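Local coordinates for protein SAM-dependent methyltransferase (Exiguobacterium sibiricum 255-15, PDB 3D2L) that probably transfers a methyl group from S-adenosylmethionine to an acceptor not yet identified, using a Rossmann-like methyltransferase domain, at residues 145-150 with 161-166; 170-175 with 200-205; 176-181 with 194-199. One frame throughout, in Å; residues are numbered along the deposited sequence.

Interaction 1 of 3, residues 145-150 with 161-166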
loop_
_atom_site.group_PDB
_atom_site.type_symbol
_atom_site.label_atom_id
_atom_site.label_comp_id
_atom_site.label_asym_id
_atom_site.label_seq_id
_atom_site.Cartn_x
_atom_site.Cartn_y
_atom_site.Cartn_z
ATOM N N THR A 145 1.025 -3.194 -19.542
ATOM C CA THR A 145 -0.239 -3.796 -20.003
ATOM C C THR A 145 -1.505 -3.133 -19.421
ATOM O O THR A 145 -2.159 -2.347 -20.107
ATOM C CB THR A 145 -0.276 -5.344 -19.753
ATOM O OG1 THR A 145 -0.178 -5.614 -18.352
ATOM C CG2 THR A 145 0.860 -6.080 -20.515
ATOM N N LEU A 146 -1.817 -3.421 -18.151
ATOM C CA LEU A 146 -3.042 -2.951 -17.481
ATOM C C LEU A 146 -3.118 -1.440 -17.260
ATOM O O LEU A 146 -4.217 -0.890 -17.116
ATOM C CB LEU A 146 -3.237 -3.678 -16.127
ATOM C CG LEU A 146 -3.415 -5.202 -16.224
ATOM C CD1 LEU A 146 -3.424 -5.839 -14.846
ATOM C CD2 LEU A 146 -4.688 -5.552 -16.997
ATOM N N PHE A 147 -1.960 -0.777 -17.247
ATOM C CA PHE A 147 -1.921 0.669 -17.077
ATOM C C PHE A 147 -1.473 1.370 -18.342
ATOM O O PHE A 147 -1.118 2.534 -18.286
ATOM C CB PHE A 147 -1.001 1.064 -15.926
ATOM C CG PHE A 147 -1.459 0.575 -14.556
ATOM C CD1 PHE A 147 -2.807 0.477 -14.237
ATOM C CD2 PHE A 147 -0.524 0.313 -13.570
ATOM C CE1 PHE A 147 -3.214 0.039 -12.957
ATOM C CE2 PHE A 147 -0.918 -0.082 -12.312
ATOM C CZ PHE A 147 -2.248 -0.207 -12.010
ATOM N N ASN A 148 -1.524 0.669 -19.468
ATOM C CA ASN A 148 -1.087 1.202 -20.763
ATOM C C ASN A 148 -2.262 1.700 -21.625
ATOM O O ASN A 148 -2.607 1.092 -22.642
ATOM C CB ASN A 148 -0.306 0.123 -21.498
ATOM C CG ASN A 148 0.525 0.672 -22.654
ATOM O OD1 ASN A 148 0.469 1.858 -22.987
ATOM N ND2 ASN A 148 1.318 -0.199 -23.258
ATOM N N GLY A 149 -2.852 2.820 -21.209
ATOM C CA GLY A 149 -3.989 3.419 -21.916
ATOM C C GLY A 149 -5.298 2.661 -21.746
ATOM O O GLY A 149 -5.999 2.409 -22.726
ATOM N N LYS A 150 -5.598 2.251 -20.517
ATOM C CA LYS A 150 -6.824 1.523 -20.200
ATOM C C LYS A 150 -7.855 2.370 -19.447
ATOM O O LYS A 150 -7.521 3.309 -18.720
ATOM C CB LYS A 150 -6.499 0.304 -19.361
ATOM C CG LYS A 150 -5.569 -0.717 -20.051
ATOM C CD LYS A 150 -6.198 -1.282 -21.335
ATOM C CE LYS A 150 -5.340 -2.348 -22.020
ATOM N NZ LYS A 150 -4.029 -1.825 -22.439
ATOM N N TYR A 161 -17.177 5.801 -10.506
ATOM C CA TYR A 161 -15.909 6.381 -10.945
ATOM C C TYR A 161 -15.546 5.958 -12.346
ATOM O O TYR A 161 -15.990 4.929 -12.853
ATOM C CB TYR A 161 -14.738 6.008 -10.007
ATOM C CG TYR A 161 -14.299 4.548 -10.078
ATOM C CD1 TYR A 161 -13.404 4.125 -11.037
ATOM C CD2 TYR A 161 -14.807 3.590 -9.183
ATOM C CE1 TYR A 161 -13.007 2.804 -11.131
ATOM C CE2 TYR A 161 -14.412 2.259 -9.265
ATOM C CZ TYR A 161 -13.498 1.877 -10.240
ATOM O OH TYR A 161 -13.076 0.565 -10.371
ATOM N N ILE A 162 -14.734 6.804 -12.954
ATOM C CA ILE A 162 -14.148 6.583 -14.264
ATOM C C ILE A 162 -12.646 6.781 -13.990
ATOM O O ILE A 162 -12.205 7.815 -13.480
ATOM C CB ILE A 162 -14.636 7.560 -15.333
ATOM C CG1 ILE A 162 -16.125 7.319 -15.615
ATOM C CG2 ILE A 162 -13.856 7.362 -16.622
ATOM C CD1 ILE A 162 -16.814 8.358 -16.553
ATOM N N TRP A 163 -11.883 5.768 -14.337
ATOM C CA TRP A 163 -10.449 5.735 -14.112
ATOM C C TRP A 163 -9.696 5.447 -15.394
ATOM O O TRP A 163 -9.899 4.417 -16.023
ATOM C CB TRP A 163 -10.192 4.680 -13.062
ATOM C CG TRP A 163 -8.774 4.234 -12.851
ATOM C CD1 TRP A 163 -7.635 4.833 -13.275
ATOM C CD2 TRP A 163 -8.363 3.165 -11.990
ATOM N NE1 TRP A 163 -6.535 4.143 -12.824
ATOM C CE2 TRP A 163 -6.946 3.130 -12.013
ATOM C CE3 TRP A 163 -9.052 2.217 -11.232
ATOM C CZ2 TRP A 163 -6.200 2.175 -11.318
ATOM C CZ3 TRP A 163 -8.316 1.276 -10.523
ATOM C CH2 TRP A 163 -6.893 1.265 -10.575
ATOM N N PHE A 164 -8.866 6.405 -15.803
ATOM C CA PHE A 164 -8.000 6.255 -16.954
ATOM C C PHE A 164 -6.588 6.012 -16.432
ATOM O O PHE A 164 -6.096 6.763 -15.591
ATOM C CB PHE A 164 -7.952 7.498 -17.832
ATOM C CG PHE A 164 -9.303 7.921 -18.360
ATOM C CD1 PHE A 164 -10.100 7.029 -19.063
ATOM C CD2 PHE A 164 -9.748 9.224 -18.202
ATOM C CE1 PHE A 164 -11.350 7.420 -19.553
ATOM C CE2 PHE A 164 -10.983 9.613 -18.697
ATOM C CZ PHE A 164 -11.776 8.711 -19.367
ATOM N N ALA A 165 -5.934 4.994 -16.965
ATOM C CA ALA A 165 -4.592 4.626 -16.546
ATOM C C ALA A 165 -3.744 4.712 -17.789
ATOM O O ALA A 165 -3.982 3.992 -18.760
ATOM C CB ALA A 165 -4.601 3.233 -15.974
ATOM N N ASP A 166 -2.798 5.654 -17.788
ATOM C CA ASP A 166 -1.914 5.900 -18.929
ATOM C C ASP A 166 -0.444 6.014 -18.527
ATOM O O ASP A 166 -0.160 6.464 -17.441
ATOM C CB ASP A 166 -2.303 7.212 -19.601
ATOM C CG ASP A 166 -3.627 7.136 -20.299
ATOM O OD1 ASP A 166 -3.636 6.704 -21.467
ATOM O OD2 ASP A 166 -4.641 7.548 -19.701
HETATM O O HOH W 1 -6.810 5.749 -20.822
#

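Interaction 2 of 3, residues 170-175 with 200-205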
loop_
_atom_site.group_PDB
_atom_site.type_symbol
_atom_site.label_atom_id
_atom_site.label_comp_id
_atom_site.label_asym_id
_atom_site.label_seq_id
_atom_site.Cartn_x
_atom_site.Cartn_y
_atom_site.Cartn_z
ATOM N N GLU A 170 8.168 9.312 -16.915
ATOM C CA GLU A 170 9.290 8.442 -16.562
ATOM C C GLU A 170 9.013 6.990 -16.950
ATOM O O GLU A 170 7.846 6.563 -17.015
ATOM C CB GLU A 170 9.554 8.499 -15.053
ATOM C CG GLU A 170 10.116 9.816 -14.558
ATOM C CD GLU A 170 11.569 10.045 -14.983
ATOM O OE1 GLU A 170 12.337 9.064 -15.113
ATOM O OE2 GLU A 170 11.954 11.218 -15.171
ATOM N N PRO A 171 10.080 6.200 -17.156
ATOM C CA PRO A 171 9.863 4.788 -17.461
ATOM C C PRO A 171 9.138 4.071 -16.335
ATOM O O PRO A 171 9.378 4.358 -15.169
ATOM C CB PRO A 171 11.281 4.217 -17.592
ATOM C CG PRO A 171 12.162 5.219 -16.923
ATOM C CD PRO A 171 11.510 6.542 -17.127
ATOM N N LEU A 172 8.262 3.144 -16.701
ATOM C CA LEU A 172 7.511 2.342 -15.733
ATOM C C LEU A 172 6.691 3.196 -14.755
ATOM O O LEU A 172 6.560 2.867 -13.563
ATOM C CB LEU A 172 8.461 1.406 -14.982
ATOM C CG LEU A 172 9.346 0.475 -15.820
ATOM C CD1 LEU A 172 10.192 -0.405 -14.876
ATOM C CD2 LEU A 172 8.491 -0.359 -16.780
ATOM N N SER A 173 6.113 4.278 -15.279
ATOM C CA SER A 173 5.259 5.174 -14.496
ATOM C C SER A 173 3.856 5.180 -15.100
ATOM O O SER A 173 3.658 4.840 -16.272
ATOM C CB SER A 173 5.835 6.597 -14.447
ATOM O OG SER A 173 5.638 7.276 -15.673
ATOM N N VAL A 174 2.887 5.539 -14.275
ATOM C CA VAL A 174 1.485 5.601 -14.680
ATOM C C VAL A 174 0.885 6.833 -14.035
ATOM O O VAL A 174 1.285 7.214 -12.926
ATOM C CB VAL A 174 0.679 4.325 -14.248
ATOM C CG1 VAL A 174 0.788 4.123 -12.776
ATOM C CG2 VAL A 174 -0.805 4.419 -14.563
ATOM N N VAL A 175 -0.018 7.484 -14.777
ATOM C CA VAL A 175 -0.826 8.602 -14.305
ATOM C C VAL A 175 -2.247 8.049 -14.250
ATOM O O VAL A 175 -2.775 7.592 -15.258
ATOM C CB VAL A 175 -0.788 9.827 -15.280
ATOM C CG1 VAL A 175 -1.664 10.949 -14.764
ATOM C CG2 VAL A 175 0.625 10.321 -15.477
ATOM N N THR A 200 7.200 2.304 -10.820
ATOM C CA THR A 200 7.835 1.099 -10.397
ATOM C C THR A 200 9.196 0.949 -11.076
ATOM O O THR A 200 9.622 1.809 -11.890
ATOM C CB THR A 200 6.884 -0.134 -10.537
ATOM O OG1 THR A 200 7.283 -1.137 -9.602
ATOM C CG2 THR A 200 6.863 -0.693 -11.997
ATOM N N TYR A 201 9.892 -0.101 -10.663
ATOM C CA TYR A 201 11.227 -0.448 -11.092
ATOM C C TYR A 201 11.338 -1.970 -11.232
ATOM O O TYR A 201 10.512 -2.731 -10.646
ATOM C CB TYR A 201 12.256 0.031 -10.043
ATOM C CG TYR A 201 12.183 1.517 -9.776
ATOM C CD1 TYR A 201 11.358 2.029 -8.759
ATOM C CD2 TYR A 201 12.920 2.417 -10.543
ATOM C CE1 TYR A 201 11.263 3.388 -8.540
ATOM C CE2 TYR A 201 12.865 3.774 -10.292
ATOM C CZ TYR A 201 12.024 4.254 -9.297
ATOM O OH TYR A 201 11.945 5.616 -9.060
ATOM N N PRO A 202 12.314 -2.436 -12.041
ATOM C CA PRO A 202 12.571 -3.872 -12.063
ATOM C C PRO A 202 12.887 -4.357 -10.632
ATOM O O PRO A 202 13.470 -3.622 -9.852
ATOM C CB PRO A 202 13.792 -3.994 -12.973
ATOM C CG PRO A 202 13.701 -2.811 -13.884
ATOM C CD PRO A 202 13.150 -1.710 -13.016
ATOM N N PRO A 203 12.467 -5.571 -10.266
ATOM C CA PRO A 203 12.743 -6.052 -8.905
ATOM C C PRO A 203 14.201 -5.941 -8.453
ATOM O O PRO A 203 14.465 -5.653 -7.306
ATOM C CB PRO A 203 12.303 -7.516 -8.954
ATOM C CG PRO A 203 11.300 -7.559 -10.038
ATOM C CD PRO A 203 11.668 -6.531 -11.053
ATOM N N GLU A 204 15.129 -6.148 -9.362
ATOM C CA GLU A 204 16.546 -6.040 -9.053
ATOM C C GLU A 204 16.930 -4.652 -8.522
ATOM O O GLU A 204 17.872 -4.544 -7.770
ATOM C CB GLU A 204 17.373 -6.303 -10.310
ATOM C CG GLU A 204 17.249 -7.722 -10.857
ATOM C CD GLU A 204 15.931 -8.049 -11.592
ATOM O OE1 GLU A 204 15.184 -7.131 -12.048
ATOM O OE2 GLU A 204 15.664 -9.270 -11.723
ATOM N N GLN A 205 16.244 -3.600 -8.974
ATOM C CA GLN A 205 16.529 -2.243 -8.508
ATOM C C GLN A 205 16.110 -2.110 -7.058
ATOM O O GLN A 205 16.838 -1.537 -6.246
ATOM C CB GLN A 205 15.789 -1.181 -9.332
ATOM C CG GLN A 205 16.045 0.227 -8.809
ATOM C CD GLN A 205 17.507 0.608 -8.859
ATOM O OE1 GLN A 205 17.968 1.104 -9.870
ATOM N NE2 GLN A 205 18.230 0.423 -7.760
HETATM O O HOH W 2 10.890 3.638 -13.082
#

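Interaction 3 of 3, residues 176-181 with 194-199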
loop_
_atom_site.group_PDB
_atom_site.type_symbol
_atom_site.label_atom_id
_atom_site.label_comp_id
_atom_site.label_asym_id
_atom_site.label_seq_id
_atom_site.Cartn_x
_atom_site.Cartn_y
_atom_site.Cartn_z
ATOM N N HIS A 176 -2.833 8.008 -13.056
ATOM C CA HIS A 176 -4.216 7.555 -12.883
ATOM C C HIS A 176 -5.106 8.771 -12.783
ATOM O O HIS A 176 -5.018 9.510 -11.794
ATOM C CB HIS A 176 -4.384 6.774 -11.570
ATOM C CG HIS A 176 -3.493 5.585 -11.466
ATOM N ND1 HIS A 176 -3.554 4.529 -12.347
ATOM C CD2 HIS A 176 -2.525 5.276 -10.567
ATOM C CE1 HIS A 176 -2.651 3.625 -12.001
ATOM N NE2 HIS A 176 -2.035 4.043 -10.907
ATOM N N GLU A 177 -5.948 8.995 -13.794
ATOM C CA GLU A 177 -6.892 10.119 -13.778
ATOM C C GLU A 177 -8.215 9.576 -13.328
ATOM O O GLU A 177 -8.853 8.819 -14.041
ATOM C CB GLU A 177 -7.007 10.774 -15.144
ATOM C CG GLU A 177 -5.712 11.423 -15.586
ATOM C CD GLU A 177 -5.426 12.750 -14.924
ATOM O OE1 GLU A 177 -6.026 13.055 -13.862
ATOM O OE2 GLU A 177 -4.602 13.512 -15.495
ATOM N N LEU A 178 -8.600 9.956 -12.113
ATOM C CA LEU A 178 -9.835 9.508 -11.511
ATOM C C LEU A 178 -10.893 10.595 -11.489
ATOM O O LEU A 178 -10.587 11.767 -11.251
ATOM C CB LEU A 178 -9.598 9.067 -10.073
ATOM C CG LEU A 178 -9.197 7.632 -9.761
ATOM C CD1 LEU A 178 -10.388 6.678 -10.024
ATOM C CD2 LEU A 178 -7.997 7.263 -10.561
ATOM N N THR A 179 -12.137 10.186 -11.739
ATOM C CA THR A 179 -13.298 11.063 -11.601
ATOM C C THR A 179 -14.308 10.265 -10.787
ATOM O O THR A 179 -14.637 9.164 -11.167
ATOM C CB THR A 179 -13.902 11.482 -12.934
ATOM O OG1 THR A 179 -13.007 12.393 -13.586
ATOM C CG2 THR A 179 -15.267 12.239 -12.738
ATOM N N PHE A 180 -14.756 10.825 -9.669
ATOM C CA PHE A 180 -15.802 10.217 -8.828
ATOM C C PHE A 180 -17.066 11.037 -8.961
ATOM O O PHE A 180 -17.000 12.259 -8.996
ATOM C CB PHE A 180 -15.395 10.193 -7.333
ATOM C CG PHE A 180 -14.197 9.317 -7.054
ATOM C CD1 PHE A 180 -12.910 9.840 -7.140
ATOM C CD2 PHE A 180 -14.366 7.956 -6.801
ATOM C CE1 PHE A 180 -11.789 9.032 -6.933
ATOM C CE2 PHE A 180 -13.246 7.136 -6.578
ATOM C CZ PHE A 180 -11.963 7.679 -6.660
ATOM N N PHE A 181 -18.206 10.359 -9.062
ATOM C CA PHE A 181 -19.510 10.994 -9.020
ATOM C C PHE A 181 -20.107 10.468 -7.743
ATOM O O PHE A 181 -20.411 9.273 -7.645
ATOM C CB PHE A 181 -20.378 10.657 -10.227
ATOM C CG PHE A 181 -19.885 11.268 -11.471
ATOM C CD1 PHE A 181 -20.099 12.602 -11.715
ATOM C CD2 PHE A 181 -19.149 10.515 -12.378
ATOM C CE1 PHE A 181 -19.611 13.188 -12.865
ATOM C CE2 PHE A 181 -18.661 11.081 -13.531
ATOM C CZ PHE A 181 -18.886 12.419 -13.775
ATOM N N GLU A 194 -9.410 13.554 -9.409
ATOM C CA GLU A 194 -8.099 13.385 -8.766
ATOM C C GLU A 194 -7.082 12.778 -9.723
ATOM O O GLU A 194 -7.446 12.007 -10.606
ATOM C CB GLU A 194 -8.202 12.414 -7.598
ATOM C CG GLU A 194 -8.885 12.953 -6.422
ATOM C CD GLU A 194 -8.844 11.986 -5.259
ATOM O OE1 GLU A 194 -8.684 10.759 -5.513
ATOM O OE2 GLU A 194 -8.981 12.457 -4.100
ATOM N N THR A 195 -5.804 13.115 -9.528
ATOM C CA THR A 195 -4.742 12.550 -10.327
ATOM C C THR A 195 -3.742 11.921 -9.358
ATOM O O THR A 195 -3.310 12.546 -8.413
ATOM C CB THR A 195 -4.043 13.596 -11.195
ATOM O OG1 THR A 195 -5.038 14.336 -11.905
ATOM C CG2 THR A 195 -3.109 12.926 -12.196
ATOM N N HIS A 196 -3.437 10.660 -9.603
ATOM C CA HIS A 196 -2.510 9.876 -8.806
ATOM C C HIS A 196 -1.392 9.419 -9.706
ATOM O O HIS A 196 -1.614 9.110 -10.870
ATOM C CB HIS A 196 -3.234 8.705 -8.162
ATOM C CG HIS A 196 -4.335 9.137 -7.232
ATOM N ND1 HIS A 196 -4.096 9.559 -5.941
ATOM C CD2 HIS A 196 -5.668 9.262 -7.423
ATOM C CE1 HIS A 196 -5.235 9.908 -5.372
ATOM N NE2 HIS A 196 -6.206 9.727 -6.246
ATOM N N HIS A 197 -0.194 9.373 -9.133
ATOM C CA HIS A 197 1.004 9.010 -9.858
ATOM C C HIS A 197 1.630 7.796 -9.221
ATOM O O HIS A 197 1.821 7.758 -8.010
ATOM C CB HIS A 197 1.995 10.175 -9.823
ATOM C CG HIS A 197 1.469 11.405 -10.486
ATOM N ND1 HIS A 197 1.537 11.594 -11.848
ATOM C CD2 HIS A 197 0.790 12.468 -9.988
ATOM C CE1 HIS A 197 0.948 12.737 -12.158
ATOM N NE2 HIS A 197 0.483 13.282 -11.048
ATOM N N GLN A 198 1.988 6.822 -10.046
ATOM C CA GLN A 198 2.708 5.656 -9.557
ATOM C C GLN A 198 3.881 5.332 -10.447
ATOM O O GLN A 198 3.867 5.632 -11.636
ATOM C CB GLN A 198 1.802 4.459 -9.418
ATOM C CG GLN A 198 0.948 4.489 -8.186
ATOM C CD GLN A 198 0.195 3.195 -8.017
ATOM O OE1 GLN A 198 -0.369 2.658 -9.004
ATOM N NE2 GLN A 198 0.181 2.657 -6.779
ATOM N N ARG A 199 4.916 4.762 -9.836
ATOM C CA ARG A 199 6.100 4.416 -10.542
ATOM C C ARG A 199 6.698 3.149 -9.937
ATOM O O ARG A 199 6.679 2.911 -8.709
ATOM C CB ARG A 199 7.114 5.590 -10.497
ATOM C CG ARG A 199 8.413 5.329 -11.209
ATOM C CD ARG A 199 9.299 6.539 -11.092
ATOM N NE ARG A 199 10.552 6.328 -11.797
ATOM C CZ ARG A 199 11.529 7.206 -11.814
ATOM N NH1 ARG A 199 11.391 8.375 -11.196
ATOM N NH2 ARG A 199 12.633 6.924 -12.486
#

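Interaction 1 of 3, residues 145-150 with 161-166
Phe147 meets Ala165 and Trp163 through its CD1 and CE1 atoms: CD1 lies 3.7 Å from Ala165 CB, and CE1 lies 4.0 Å from Trp163 CZ2, the phenyl and indole groups crossing obliquely. CG of Trp163 stands anti to its backbone N (chi1 167°), and CZ2 on the six-membered ring does the touching. Beside this apolar patch the backbones pair. Lys150 N gives a hydrogen bond to Ala165 O (3.0 Å), and Ala165 N returns a straighter one to Lys150 O, with 166° at the hydrogen. Gly149 and Lys150 both face Ala165, which makes a G1 beta bulge at the start of strand 150-155, an edge strand of the four-stranded antiparallel sheet; the positive phi of Gly149 (73°) suits a glycine. Asp166 OD1 comes within 3.3 Å of Gly149 CA, while its OD2 is joined to Lys150 O through a water whose bond to the carbonyl is weak. Further out, a type I turn from Thr145 to Asn148 carries the chain from helix 140-144 into the bulge. Thr145 O accepts from Asn148 N and, from the opposite face of its plane, from Lys150 NZ (3.0 Å). Phe147 also meets the rings of His138 and His176 edge to face.

Interaction 2 of 3, residues 170-175 with 200-205
The backbones of Leu172 and Thr200 meet through one direct hydrogen bond, Thr200 N to Leu172 O at 2.9 Å, nearly straight with 166° at the hydrogen. A water adds a second link, donating to both Pro171 O and Thr200 O. Leu172 supplies most of the side-chain contact: its CB sits 3.3 Å from Thr200 O and 4.0 Å from Thr200 CG2. CG of Leu172 is anti to its carbonyl carbon (chi1 -55°), and beyond it CD1 touches Pro202 CD at 3.7 Å, the leucine and the proline ring crossing at about a right angle. Leu172 occupies the third position of a type II beta turn, Glu170 to Ser173, which reverses the chain ahead of strand 173-183; Ser173 OG adds a 2.7 Å bond to Glu170 O, beside the weak backbone bond from Ser173 N. On the other side, Pro202 is the N-cap residue of helix 203-212, so the contact bridges the end of the antiparallel sheet and the start of a helix of the methyltransferase core. The hydroxyl of Thr200 turns to another partner, bonding to the carbonyl of His138. Pro140 and Glu144 of helix 140-144 touch Leu172, and Met143 of that helix packs against Thr200.

Interaction 3 of 3, residues 176-181 with 194-199
His176 and Gln198 join side chain to side chain on the face of the beta hairpin that carries His176, His196 and Gln198: NE2 of the imidazole donates to Gln198 OE1 at 2.9 Å. The oxygen lies close to the ring plane, yet the donor stands 37° out of the amide plane, and the two planes are turned 62° apart. On this packed face His176 CB also sits 4.1 Å from His196 CB. Beneath these side chains the strands run antiparallel, with His176–His196 and Leu178–Glu194 as hydrogen-bonded pairs; His176 N to His196 O is the shortest of the four backbone bonds, at 2.7 Å. Glu177 and Thr195, the non-hydrogen-bonded pair between them, point to the more exposed face. There Thr195 OG1 gives a 2.5 Å hydrogen bond to Glu177 OE1, on the syn side but tilted out of the carboxylate plane, the glutamate chain being bent at chi2 (-77°), which turns CD toward Thr195. An alanine in place of His176 would probably leave Gln198 OE1 without one of its two donors and open a gap beside Phe147 and Trp163, whose rings meet the imidazole. His138 is the other donor to OE1, and Asp105 takes the amide NH2 of Gln198, tying the hairpin to the methyltransferase core. Strand 159-167 flanks strand 173-183 on its other side, while strand 189-199 forms one edge of the sheet.

How the interactions relate
The three contacts follow the four-stranded antiparallel sheet from one edge to the other. Interaction 1 joins the start of strand 150-155 to strand 159-167, interaction 3 pairs strands 173-183 and 189-199, and interaction 2 extends that pairing beyond the sheet to the start of helix 203-212. Interaction 1 closes before the others open, and interaction 3 is nested within the loop closed by interaction 2. The centres of interactions 1 and 3 are about 10 Å apart; interaction 2 lies about 16 and 18 Å from them. Shared and neighbouring strands make all three parts of one antiparallel sheet, an addition to the Rossmann-like core, which interaction 2 links onward to helix 203-212.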